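Local coordinates for sulfonate ABC transporter, periplasmic sulfonate-binding protein SsuA (Methylobacillus flagellatus, PDB 3UIF), which probably binds sulfonates or related sulfate esters in the periplasm and hands them to an ABC transporter for uptake, at residues G25-V30 with F71-D76; L179-V184 with E252-R257; I122-H125 with P129-L132. All coordinates share one frame; numbering follows the deposited sequence.

Contact 1 of 3, residues G25-V30 with F71-D76; sequences GSASLV and FGIYGD
Ile-73 meets Ala-27, Val-30 and Ser-26 where a helix packs against a central strand in one lobe of a type II periplasmic binding protein fold. The axes of helix 26-30 and strand 71-75 come within 9.1 Å, and their N-to-C directions differ by 138°, so the two run roughly antiparallel but well skewed. The backbones are nearest at Ala-27 and Ile-73, with CA atoms 6.4 Å apart. The touching atoms are CB of Ser-26 and Ala-27 and methyl groups of Val-30 and Ile-73.

More than half of the 134 Å² buried between the segments belongs to Ile-73, whose two branches divide the work. CG2, anti to the backbone N, faces the first turn of the helix. Ile-73 CG2 lies 4.1 Å from Ser-26 CB and 4.3 Å from Ala-27 CB, distances of ordinary van der Waals packing. CG1 stands anti to the carbonyl carbon (chi1 -54°) and carries CD1 toward the next turn, where Val-30 reaches out to meet it.

The segments hold each other by packing rather than by polar bonds. Ser-26 offers its CB to Ile-73, while its OG is hydrogen-bonded to Tyr-225 OH; its side chain also lies about 4 Å from a bound glycerol, a molecule that may mark a pocket here. Strand 71-75 pairs with strand 6-17 in parallel and with strand 202-207 antiparallel. Trp-95 and Val-204 also touch Ile-73, and Ser-12 touches Ala-27, so the contact is enclosed and every touching residue is buried. The nearest approach is tip to tip: Val-30 CG1 lies 3.7 Å from Ile-73 CD1.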
ATOM      1  N   GLY A  25      -5.741  -5.574   2.678  1.00 43.07           N
ATOM      2  CA  GLY A  25      -6.348  -5.584   1.342  1.00 42.33           C
ATOM      3  C   GLY A  25      -5.977  -6.808   0.525  1.00 41.78           C
ATOM      4  O   GLY A  25      -6.808  -7.745   0.350  1.00 42.63           O
ATOM      5  N   SER A  26      -4.737  -6.812   0.024  1.00 41.14           N
ATOM      6  CA  SER A  26      -4.295  -7.873  -0.881  1.00 41.13           C
ATOM      7  C   SER A  26      -4.275  -9.237  -0.197  1.00 41.64           C
ATOM      8  O   SER A  26      -4.737 -10.239  -0.760  1.00 41.19           O
ATOM      9  CB  SER A  26      -2.910  -7.545  -1.406  1.00 38.64           C
ATOM     10  OG  SER A  26      -2.678  -8.239  -2.608  1.00 36.80           O
ATOM     11  N   ALA A  27      -3.736  -9.256   1.023  1.00 41.49           N
ATOM     12  CA  ALA A  27      -3.555 -10.479   1.785  1.00 41.60           C
ATOM     13  C   ALA A  27      -4.878 -11.177   2.105  1.00 42.90           C
ATOM     14  O   ALA A  27      -4.975 -12.399   1.972  1.00 43.16           O
ATOM     15  CB  ALA A  27      -2.763 -10.205   3.052  1.00 42.73           C
ATOM     16  N   SER A  28      -5.901 -10.419   2.503  1.00 43.57           N
ATOM     17  CA  SER A  28      -7.169 -11.039   2.906  1.00 44.60           C
ATOM     18  C   SER A  28      -7.703 -11.961   1.795  1.00 44.36           C
ATOM     19  O   SER A  28      -8.113 -13.108   2.043  1.00 45.15           O
ATOM     20  CB  SER A  28      -8.198  -9.973   3.286  1.00 44.71           C
ATOM     21  OG  SER A  28      -8.154  -8.916   2.334  1.00 45.08           O
ATOM     22  N   LEU A  29      -7.641 -11.444   0.572  1.00 43.91           N
ATOM     23  CA  LEU A  29      -8.042 -12.135  -0.648  1.00 43.57           C
ATOM     24  C   LEU A  29      -7.215 -13.392  -0.884  1.00 43.94           C
ATOM     25  O   LEU A  29      -7.709 -14.423  -1.354  1.00 44.78           O
ATOM     26  CB  LEU A  29      -7.868 -11.154  -1.811  1.00 42.84           C
ATOM     27  CG  LEU A  29      -7.711 -11.642  -3.244  1.00 42.61           C
ATOM     28  CD1 LEU A  29      -9.048 -12.130  -3.789  1.00 43.89           C
ATOM     29  CD2 LEU A  29      -7.154 -10.505  -4.085  1.00 38.69           C
ATOM     30  N   VAL A  30      -5.942 -13.305  -0.537  1.00 43.48           N
ATOM     31  CA  VAL A  30      -5.016 -14.385  -0.827  1.00 43.51           C
ATOM     32  C   VAL A  30      -5.029 -15.458   0.289  1.00 44.27           C
ATOM     33  O   VAL A  30      -4.923 -16.664   0.016  1.00 44.79           O
ATOM     34  CB  VAL A  30      -3.627 -13.793  -1.161  1.00 42.29           C
ATOM     35  CG1 VAL A  30      -2.888 -13.349   0.080  1.00 42.26           C
ATOM     36  CG2 VAL A  30      -2.801 -14.779  -1.927  1.00 41.87           C
ATOM     37  N   PHE A  71       8.416 -14.814   2.277  1.00 43.44           N
ATOM     38  CA  PHE A  71       7.638 -13.845   1.543  1.00 42.07           C
ATOM     39  C   PHE A  71       6.883 -12.976   2.505  1.00 41.78           C
ATOM     40  O   PHE A  71       6.615 -13.387   3.632  1.00 42.71           O
ATOM     41  CB  PHE A  71       6.640 -14.558   0.644  1.00 41.75           C
ATOM     42  CG  PHE A  71       7.277 -15.235  -0.519  1.00 42.19           C
ATOM     43  CD1 PHE A  71       7.472 -14.550  -1.707  1.00 41.20           C
ATOM     44  CD2 PHE A  71       7.700 -16.556  -0.422  1.00 43.05           C
ATOM     45  CE1 PHE A  71       8.068 -15.180  -2.779  1.00 41.87           C
ATOM     46  CE2 PHE A  71       8.299 -17.191  -1.490  1.00 43.27           C
ATOM     47  CZ  PHE A  71       8.493 -16.504  -2.667  1.00 43.00           C
ATOM     48  N   GLY A  72       6.515 -11.788   2.041  1.00 40.76           N
ATOM     49  CA  GLY A  72       5.787 -10.836   2.863  1.00 41.01           C
ATOM     50  C   GLY A  72       4.880  -9.962   2.028  1.00 39.56           C
ATOM     51  O   GLY A  72       5.317  -9.317   1.091  1.00 38.90           O
ATOM     52  N   ILE A  73       3.602  -9.956   2.369  1.00 39.70           N
ATOM     53  CA  ILE A  73       2.658  -9.111   1.685  1.00 38.29           C
ATOM     54  C   ILE A  73       2.344  -7.888   2.530  1.00 39.07           C
ATOM     55  O   ILE A  73       1.525  -7.941   3.451  1.00 39.71           O
ATOM     56  CB  ILE A  73       1.374  -9.859   1.307  1.00 39.28           C
ATOM     57  CG1 ILE A  73       1.725 -11.124   0.500  1.00 38.86           C
ATOM     58  CG2 ILE A  73       0.480  -8.921   0.500  1.00 38.50           C
ATOM     59  CD1 ILE A  73       0.608 -12.144   0.370  1.00 40.43           C
ATOM     60  N   TYR A  74       3.015  -6.788   2.213  1.00 38.50           N
ATOM     61  CA  TYR A  74       2.822  -5.556   2.954  1.00 38.52           C
ATOM     62  C   TYR A  74       3.240  -4.362   2.113  1.00 38.13           C
ATOM     63  O   TYR A  74       3.499  -4.522   0.916  1.00 37.87           O
ATOM     64  CB  TYR A  74       3.489  -5.633   4.342  1.00 39.70           C
ATOM     65  CG  TYR A  74       5.007  -5.693   4.411  1.00 40.14           C
ATOM     66  CD1 TYR A  74       5.671  -5.252   5.565  1.00 41.18           C
ATOM     67  CD2 TYR A  74       5.786  -6.177   3.359  1.00 39.94           C
ATOM     68  CE1 TYR A  74       7.052  -5.292   5.672  1.00 42.02           C
ATOM     69  CE2 TYR A  74       7.173  -6.213   3.458  1.00 40.86           C
ATOM     70  CZ  TYR A  74       7.800  -5.771   4.622  1.00 41.88           C
ATOM     71  OH  TYR A  74       9.175  -5.806   4.745  1.00 42.73           O
ATOM     72  N   GLY A  75       3.274  -3.175   2.712  1.00 38.52           N
ATOM     73  CA  GLY A  75       3.534  -1.933   1.979  1.00 38.23           C
ATOM     74  C   GLY A  75       4.986  -1.763   1.579  1.00 38.75           C
ATOM     75  O   GLY A  75       5.827  -2.578   1.932  1.00 39.40           O
ATOM     76  N   ASP A  76       5.286  -0.701   0.848  1.00 39.45           N
ATOM     77  CA  ASP A  76       6.655  -0.473   0.387  1.00 39.71           C
ATOM     78  C   ASP A  76       7.532   0.238   1.404  1.00 41.27           C
ATOM     79  O   ASP A  76       8.759   0.221   1.289  1.00 41.77           O
ATOM     80  CB  ASP A  76       6.676   0.335  -0.909  1.00 39.75           C
ATOM     81  CG  ASP A  76       5.857   1.626  -0.818  1.00 40.35           C
ATOM     82  OD1 ASP A  76       6.000   2.464  -1.738  1.00 40.28           O
ATOM     83  OD2 ASP A  76       5.060   1.806   0.151  1.00 40.10           O
TER

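Contact 2 of 3, residues L179-V184 with E252-R257; sequences LEDRGV and ESVNRR. With SO4 (sulfate ion), chain C.
Asp-181 and Arg-257 approach from opposite directions and join in a salt bridge, their flat groups nearly coplanar, 4° between carboxylate and guanidinium. The grip is end-on: NH1 of Arg-257 donates a hydrogen bond to OD1 of Asp-181 at 2.8 Å, and NH2 of Arg-257 donates one to OD2 of Asp-181 at 2.6 Å. Both N-H...O angles are 173°, and each oxygen uses its syn lone pair. This bidentate bridge links the C-terminal end of helix 176-181 to helix 252-257, partly at the surface.

A third bond fixes the rotation of the guanidinium. Arg-257 bends at chi3 (-76°), which brings NE back to within 3.1 Å of Ser-253 O. That oxygen also takes the helical bond from Arg-257 N, the two arriving from opposite faces of its plane.

At the start of helix 252-257, the backbone N atoms of Glu-252 and Ser-253 donate hydrogen bonds to a sulfate ion, probably from the crystallisation liquor.

Helix 176-181, with Asp-181 its last residue, ends in a Schellman motif with Gly-183 as C-prime residue, and strand 185-190 follows. Val-254 packs on Ile-178 and Phe-174, while Arg-256 touches Ile-242 of helix 238-245 and its NE forms a salt bridge with Glu-239 OE1.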
ATOM      1  N   LEU A 179     -15.240  11.710   8.748  1.00 48.45           N
ATOM      2  CA  LEU A 179     -15.359  13.136   9.038  1.00 49.72           C
ATOM      3  C   LEU A 179     -16.446  13.822   8.221  1.00 50.26           C
ATOM      4  O   LEU A 179     -17.138  14.702   8.736  1.00 51.67           O
ATOM      5  CB  LEU A 179     -14.020  13.859   8.834  1.00 48.96           C
ATOM      6  CG  LEU A 179     -12.907  13.537   9.835  1.00 49.21           C
ATOM      7  CD1 LEU A 179     -11.587  14.165   9.422  1.00 47.90           C
ATOM      8  CD2 LEU A 179     -13.310  13.977  11.241  1.00 50.76           C
ATOM      9  N   GLU A 180     -16.596  13.443   6.955  1.00 49.17           N
ATOM     10  CA  GLU A 180     -17.732  13.945   6.190  1.00 50.06           C
ATOM     11  C   GLU A 180     -19.020  13.364   6.768  1.00 51.32           C
ATOM     12  O   GLU A 180     -19.971  14.101   7.005  1.00 52.85           O
ATOM     13  CB  GLU A 180     -17.611  13.654   4.696  1.00 49.24           C
ATOM     14  CG  GLU A 180     -16.259  14.023   4.111  1.00 48.86           C
ATOM     15  CD  GLU A 180     -16.326  14.424   2.646  1.00 48.82           C
ATOM     16  OE1 GLU A 180     -16.829  13.636   1.796  1.00 48.04           O
ATOM     17  OE2 GLU A 180     -15.847  15.537   2.351  1.00 49.04           O
ATOM     18  N   ASP A 181     -19.033  12.071   7.067  1.00 50.94           N
ATOM     19  CA  ASP A 181     -20.262  11.432   7.556  1.00 52.38           C
ATOM     20  C   ASP A 181     -20.779  11.966   8.898  1.00 54.17           C
ATOM     21  O   ASP A 181     -21.996  12.009   9.108  1.00 55.80           O
ATOM     22  CB  ASP A 181     -20.155   9.904   7.568  1.00 50.62           C
ATOM     23  CG  ASP A 181     -19.764   9.342   6.213  1.00 50.17           C
ATOM     24  OD1 ASP A 181     -19.715  10.109   5.229  1.00 49.91           O
ATOM     25  OD2 ASP A 181     -19.486   8.131   6.121  1.00 50.20           O
ATOM     26  N   ARG A 182     -19.880  12.372   9.798  1.00 54.07           N
ATOM     27  CA  ARG A 182     -20.315  12.962  11.062  1.00 55.86           C
ATOM     28  C   ARG A 182     -20.575  14.453  10.866  1.00 56.57           C
ATOM     29  O   ARG A 182     -20.856  15.176  11.808  1.00 58.20           O
ATOM     30  CB  ARG A 182     -19.328  12.673  12.207  1.00 56.03           C
ATOM     31  CG  ARG A 182     -18.944  11.205  12.313  1.00 55.66           C
ATOM     32  CD  ARG A 182     -18.741  10.669  13.735  1.00 62.82           C
ATOM     33  NE  ARG A 182     -18.516   9.206  13.680  1.00 64.04           N
ATOM     34  CZ  ARG A 182     -17.854   8.461  14.581  1.00 64.20           C
ATOM     35  NH1 ARG A 182     -17.309   9.007  15.675  1.00 63.79           N
ATOM     36  NH2 ARG A 182     -17.728   7.148  14.377  1.00 61.97           N
ATOM     37  N   GLY A 183     -20.499  14.899   9.615  1.00 55.69           N
ATOM     38  CA  GLY A 183     -20.796  16.290   9.251  1.00 56.48           C
ATOM     39  C   GLY A 183     -19.838  17.324   9.818  1.00 56.56           C
ATOM     40  O   GLY A 183     -20.186  18.490   9.934  1.00 58.07           O
ATOM     41  N   VAL A 184     -18.619  16.908  10.145  1.00 55.33           N
ATOM     42  CA  VAL A 184     -17.687  17.775  10.861  1.00 56.12           C
ATOM     43  C   VAL A 184     -16.416  18.122  10.053  1.00 54.34           C
ATOM     44  O   VAL A 184     -15.556  18.900  10.506  1.00 54.71           O
ATOM     45  CB  VAL A 184     -17.385  17.178  12.258  1.00 56.50           C
ATOM     46  CG1 VAL A 184     -16.253  16.154  12.206  1.00 54.80           C
ATOM     47  CG2 VAL A 184     -17.158  18.286  13.288  1.00 58.03           C
ATOM     48  N   GLU A 252     -18.462  -0.376   5.176  1.00 48.47           N
ATOM     49  CA  GLU A 252     -18.416  -0.693   3.742  1.00 47.72           C
ATOM     50  C   GLU A 252     -18.462   0.554   2.828  1.00 46.67           C
ATOM     51  O   GLU A 252     -17.722   0.626   1.866  1.00 45.10           O
ATOM     52  CB  GLU A 252     -19.515  -1.706   3.389  1.00 49.17           C
ATOM     53  CG  GLU A 252     -19.184  -3.115   3.882  1.00 51.45           C
ATOM     54  CD  GLU A 252     -20.348  -4.086   3.812  1.00 55.38           C
ATOM     55  OE1 GLU A 252     -20.288  -5.099   4.542  1.00 57.93           O
ATOM     56  OE2 GLU A 252     -21.318  -3.857   3.040  1.00 57.54           O
ATOM     57  N   SER A 253     -19.301   1.536   3.156  1.00 47.78           N
ATOM     58  CA  SER A 253     -19.414   2.753   2.351  1.00 46.99           C
ATOM     59  C   SER A 253     -18.105   3.552   2.329  1.00 45.48           C
ATOM     60  O   SER A 253     -17.760   4.136   1.291  1.00 44.38           O
ATOM     61  CB  SER A 253     -20.581   3.628   2.824  1.00 48.57           C
ATOM     62  OG  SER A 253     -20.376   4.049   4.147  1.00 48.73           O
ATOM     63  N   VAL A 254     -17.380   3.562   3.453  1.00 45.30           N
ATOM     64  CA  VAL A 254     -16.084   4.224   3.519  1.00 43.48           C
ATOM     65  C   VAL A 254     -15.107   3.515   2.587  1.00 42.47           C
ATOM     66  O   VAL A 254     -14.431   4.173   1.789  1.00 41.74           O
ATOM     67  CB  VAL A 254     -15.510   4.277   4.957  1.00 44.36           C
ATOM     68  CG1 VAL A 254     -14.098   4.846   4.959  1.00 42.84           C
ATOM     69  CG2 VAL A 254     -16.413   5.085   5.875  1.00 46.07           C
ATOM     70  N   ASN A 255     -15.052   2.181   2.678  1.00 42.65           N
ATOM     71  CA  ASN A 255     -14.204   1.346   1.803  1.00 41.72           C
ATOM     72  C   ASN A 255     -14.554   1.530   0.340  1.00 41.28           C
ATOM     73  O   ASN A 255     -13.691   1.498  -0.524  1.00 40.37           O
ATOM     74  CB  ASN A 255     -14.349  -0.147   2.162  1.00 41.94           C
ATOM     75  CG  ASN A 255     -13.586  -0.531   3.413  1.00 42.35           C
ATOM     76  OD1 ASN A 255     -12.369  -0.683   3.368  1.00 41.60           O
ATOM     77  ND2 ASN A 255     -14.289  -0.671   4.541  1.00 41.51           N
ATOM     78  N   ARG A 256     -15.841   1.736   0.088  1.00 42.47           N
ATOM     79  CA  ARG A 256     -16.410   1.840  -1.246  1.00 42.76           C
ATOM     80  C   ARG A 256     -16.064   3.192  -1.860  1.00 42.24           C
ATOM     81  O   ARG A 256     -15.866   3.313  -3.069  1.00 41.95           O
ATOM     82  CB  ARG A 256     -17.933   1.635  -1.158  1.00 44.55           C
ATOM     83  CG  ARG A 256     -18.687   1.569  -2.476  1.00 45.07           C
ATOM     84  CD  ARG A 256     -20.164   1.231  -2.264  1.00 47.82           C
ATOM     85  NE  ARG A 256     -20.343  -0.138  -1.748  1.00 49.22           N
ATOM     86  CZ  ARG A 256     -20.871  -0.456  -0.562  1.00 48.93           C
ATOM     87  NH1 ARG A 256     -21.324   0.489   0.271  1.00 49.84           N
ATOM     88  NH2 ARG A 256     -20.962  -1.737  -0.213  1.00 50.78           N
ATOM     89  N   ARG A 257     -15.962   4.204  -1.007  1.00 42.40           N
ATOM     90  CA  ARG A 257     -15.680   5.559  -1.470  1.00 42.05           C
ATOM     91  C   ARG A 257     -14.226   5.762  -1.855  1.00 40.82           C
ATOM     92  O   ARG A 257     -13.907   6.622  -2.677  1.00 40.71           O
ATOM     93  CB  ARG A 257     -16.128   6.575  -0.436  1.00 42.58           C
ATOM     94  CG  ARG A 257     -17.578   6.919  -0.638  1.00 44.03           C
ATOM     95  CD  ARG A 257     -18.051   7.864   0.428  1.00 45.92           C
ATOM     96  NE  ARG A 257     -18.255   7.151   1.677  1.00 46.35           N
ATOM     97  CZ  ARG A 257     -18.674   7.731   2.788  1.00 47.37           C
ATOM     98  NH1 ARG A 257     -18.922   9.032   2.786  1.00 47.82           N
ATOM     99  NH2 ARG A 257     -18.838   7.019   3.891  1.00 48.06           N
TER
HETATM  100  S   SO4 C 502     -22.103   0.330   6.162  1.00 61.65           S
HETATM  101  O1  SO4 C 502     -23.407  -0.346   6.052  1.00 64.18           O
HETATM  102  O2  SO4 C 502     -21.044  -0.639   6.540  1.00 59.38           O
HETATM  103  O3  SO4 C 502     -21.818   0.912   4.832  1.00 60.52           O
HETATM  104  O4  SO4 C 502     -22.173   1.394   7.187  1.00 54.25           O

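Contact 3 of 3, residues I122-H125 with P129-L132; sequences IALH and PWEL. With SO4 (sulfate ion), chain B.
His-125 and Trp-130 turn their edges to the same sulfate oxygen, an unusual shared approach by two residues only five positions apart. His-125 ND1 donates a hydrogen bond to O3 of the sulfate, and O3 lies 3.5 Å from Trp-130 CZ2, in the plane of the indole. Arg-128 NE, in the intervening loop, is also hydrogen-bonded to the ion. The sulfate probably came from the crystallisation liquor, but its place is consistent with a site for the anionic sulfonate or sulfate group of a ligand.

A water also links the two segments. It accepts from His-125 N at 3.0 Å and from Trp-130 NE1 at 2.9 Å, so it satisfies a backbone N-H and helps hold the indole in its orientation. Trp-130 starts with CG between its backbone N and carbonyl carbon (chi1 51°), which swings the ring toward strand 121-124. There Leu-124 slides past it in the opposite direction, CD1 meeting Trp-130 CD1 obliquely at 3.8 Å. The other methyl, Leu-124 CD2, lies 4.1 Å from Glu-131 CG, whose side chain crosses it at about a right angle. The carboxylate of Glu-131 is hydrogen-bonded through OE1 to Tyr-288 OH and Gly-127 N.

The contact lies at the strand-to-helix junction of a beta-alpha-beta unit: strand 121-124, flanked by strands 149-151 and 169-172, leads into helix 130-140, whose Leu-132 packs on helix 276-291.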
ATOM      1  N   ILE A 122      -1.648  21.743  10.483  1.00 57.37           N
ATOM      2  CA  ILE A 122      -2.098  20.533   9.788  1.00 54.52           C
ATOM      3  C   ILE A 122      -1.648  19.270  10.531  1.00 54.84           C
ATOM      4  O   ILE A 122      -0.443  19.039  10.726  1.00 54.99           O
ATOM      5  CB  ILE A 122      -1.683  20.496   8.291  1.00 54.22           C
ATOM      6  CG1 ILE A 122      -2.207  21.736   7.552  1.00 55.00           C
ATOM      7  CG2 ILE A 122      -2.218  19.240   7.607  1.00 52.50           C
ATOM      8  CD1 ILE A 122      -1.470  22.059   6.274  1.00 55.71           C
ATOM      9  N   ALA A 123      -2.643  18.480  10.944  1.00 54.06           N
ATOM     10  CA  ALA A 123      -2.442  17.189  11.599  1.00 53.24           C
ATOM     11  C   ALA A 123      -2.010  16.148  10.572  1.00 51.64           C
ATOM     12  O   ALA A 123      -2.733  15.871   9.608  1.00 49.93           O
ATOM     13  CB  ALA A 123      -3.722  16.750  12.307  1.00 52.67           C
ATOM     14  N   LEU A 124      -0.818  15.593  10.765  1.00 51.80           N
ATOM     15  CA  LEU A 124      -0.284  14.593   9.842  1.00 50.11           C
ATOM     16  C   LEU A 124       0.576  13.580  10.580  1.00 50.66           C
ATOM     17  O   LEU A 124       1.476  13.956  11.336  1.00 52.06           O
ATOM     18  CB  LEU A 124       0.538  15.267   8.742  1.00 50.39           C
ATOM     19  CG  LEU A 124       1.524  14.417   7.928  1.00 49.69           C
ATOM     20  CD1 LEU A 124       0.824  13.473   6.952  1.00 47.69           C
ATOM     21  CD2 LEU A 124       2.519  15.318   7.202  1.00 50.37           C
ATOM     22  N   HIS A 125       0.312  12.296  10.353  1.00 49.35           N
ATOM     23  CA  HIS A 125       1.117  11.272  11.008  1.00 49.53           C
ATOM     24  C   HIS A 125       2.456  11.088  10.353  1.00 49.62           C
ATOM     25  O   HIS A 125       2.593  10.334   9.393  1.00 48.39           O
ATOM     26  CB  HIS A 125       0.379   9.945  11.117  1.00 48.79           C
ATOM     27  CG  HIS A 125       0.901   9.066  12.229  1.00 49.60           C
ATOM     28  ND1 HIS A 125       0.659   7.743  12.289  1.00 49.66           N
ATOM     29  CD2 HIS A 125       1.696   9.371  13.333  1.00 51.02           C
ATOM     30  CE1 HIS A 125       1.259   7.232  13.377  1.00 50.81           C
ATOM     31  NE2 HIS A 125       1.889   8.230  14.015  1.00 51.45           N
ATOM     32  N   PRO A 129       3.609   6.358   5.058  1.00 43.33           N
ATOM     33  CA  PRO A 129       3.708   6.444   3.598  1.00 42.68           C
ATOM     34  C   PRO A 129       3.001   7.672   3.028  1.00 42.70           C
ATOM     35  O   PRO A 129       3.556   8.339   2.163  1.00 43.12           O
ATOM     36  CB  PRO A 129       3.061   5.154   3.120  1.00 41.20           C
ATOM     37  CG  PRO A 129       3.238   4.200   4.255  1.00 42.68           C
ATOM     38  CD  PRO A 129       3.167   5.019   5.504  1.00 43.03           C
ATOM     39  N   TRP A 130       1.830   8.019   3.542  1.00 42.40           N
ATOM     40  CA  TRP A 130       1.100   9.137   2.962  1.00 42.68           C
ATOM     41  C   TRP A 130       1.768  10.477   3.131  1.00 43.92           C
ATOM     42  O   TRP A 130       1.323  11.470   2.543  1.00 44.06           O
ATOM     43  CB  TRP A 130      -0.346   9.182   3.429  1.00 41.97           C
ATOM     44  CG  TRP A 130      -0.543   9.111   4.910  1.00 42.71           C
ATOM     45  CD1 TRP A 130      -0.721  10.165   5.793  1.00 43.79           C
ATOM     46  CD2 TRP A 130      -0.634   7.903   5.731  1.00 42.58           C
ATOM     47  NE1 TRP A 130      -0.904   9.707   7.071  1.00 44.22           N
ATOM     48  CE2 TRP A 130      -0.864   8.360   7.103  1.00 43.59           C
ATOM     49  CE3 TRP A 130      -0.551   6.536   5.477  1.00 41.56           C
ATOM     50  CZ2 TRP A 130      -0.997   7.468   8.161  1.00 43.93           C
ATOM     51  CZ3 TRP A 130      -0.693   5.647   6.552  1.00 41.97           C
ATOM     52  CH2 TRP A 130      -0.900   6.102   7.861  1.00 43.27           C
ATOM     53  N   GLU A 131       2.836  10.526   3.926  1.00 44.86           N
ATOM     54  CA  GLU A 131       3.617  11.758   4.079  1.00 46.28           C
ATOM     55  C   GLU A 131       4.287  12.127   2.754  1.00 46.47           C
ATOM     56  O   GLU A 131       4.466  13.302   2.441  1.00 47.50           O
ATOM     57  CB  GLU A 131       4.658  11.633   5.192  1.00 47.64           C
ATOM     58  CG  GLU A 131       5.355  12.956   5.501  1.00 49.31           C
ATOM     59  CD  GLU A 131       6.416  12.868   6.591  1.00 52.25           C
ATOM     60  OE1 GLU A 131       7.190  11.882   6.630  1.00 50.95           O
ATOM     61  OE2 GLU A 131       6.484  13.810   7.412  1.00 55.17           O
ATOM     62  N   LEU A 132       4.627  11.108   1.972  1.00 45.73           N
ATOM     63  CA  LEU A 132       5.186  11.297   0.639  1.00 45.98           C
ATOM     64  C   LEU A 132       4.214  12.045  -0.285  1.00 45.61           C
ATOM     65  O   LEU A 132       4.599  13.002  -0.953  1.00 46.63           O
ATOM     66  CB  LEU A 132       5.598   9.949   0.046  1.00 44.91           C
ATOM     67  CG  LEU A 132       6.043   9.965  -1.410  1.00 45.10           C
ATOM     68  CD1 LEU A 132       7.251  10.875  -1.642  1.00 47.12           C
ATOM     69  CD2 LEU A 132       6.317   8.545  -1.876  1.00 43.91           C
TER
HETATM   70  S   SO4 B 501      -1.139   4.749  11.877  1.00 54.44           S
HETATM   71  O1  SO4 B 501      -2.546   4.270  11.740  1.00 53.37           O
HETATM   72  O2  SO4 B 501      -0.283   3.804  11.097  1.00 54.12           O
HETATM   73  O3  SO4 B 501      -0.982   6.145  11.380  1.00 47.62           O
HETATM   74  O4  SO4 B 501      -0.726   4.827  13.306  1.00 49.91           O
HETATM   75  O   HOH W   1      -2.215  11.248   9.194  1.00 43.86           O

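How the contacts relate
Contact 1 comes first along the chain, then contact 3, then contact 2. Contact 1 belongs to the six-stranded mixed sheet through strand 71-75, whereas contact 3 includes strand 121-124 of the separate five-stranded sheet, consistent with the two lobes of a periplasmic binding protein. Their centres are 22 Å apart, yet their nearest atoms are only about 5 Å apart, consistent with their lying near where the two lobes meet, the usual ligand cleft of this family. Contact 2 sits farther out, its centre about 20 Å from that of the chain, 25 Å from contact 1 and 19 Å from contact 3; helix 176-181 there precedes edge strand 185-190 of contact 3's sheet.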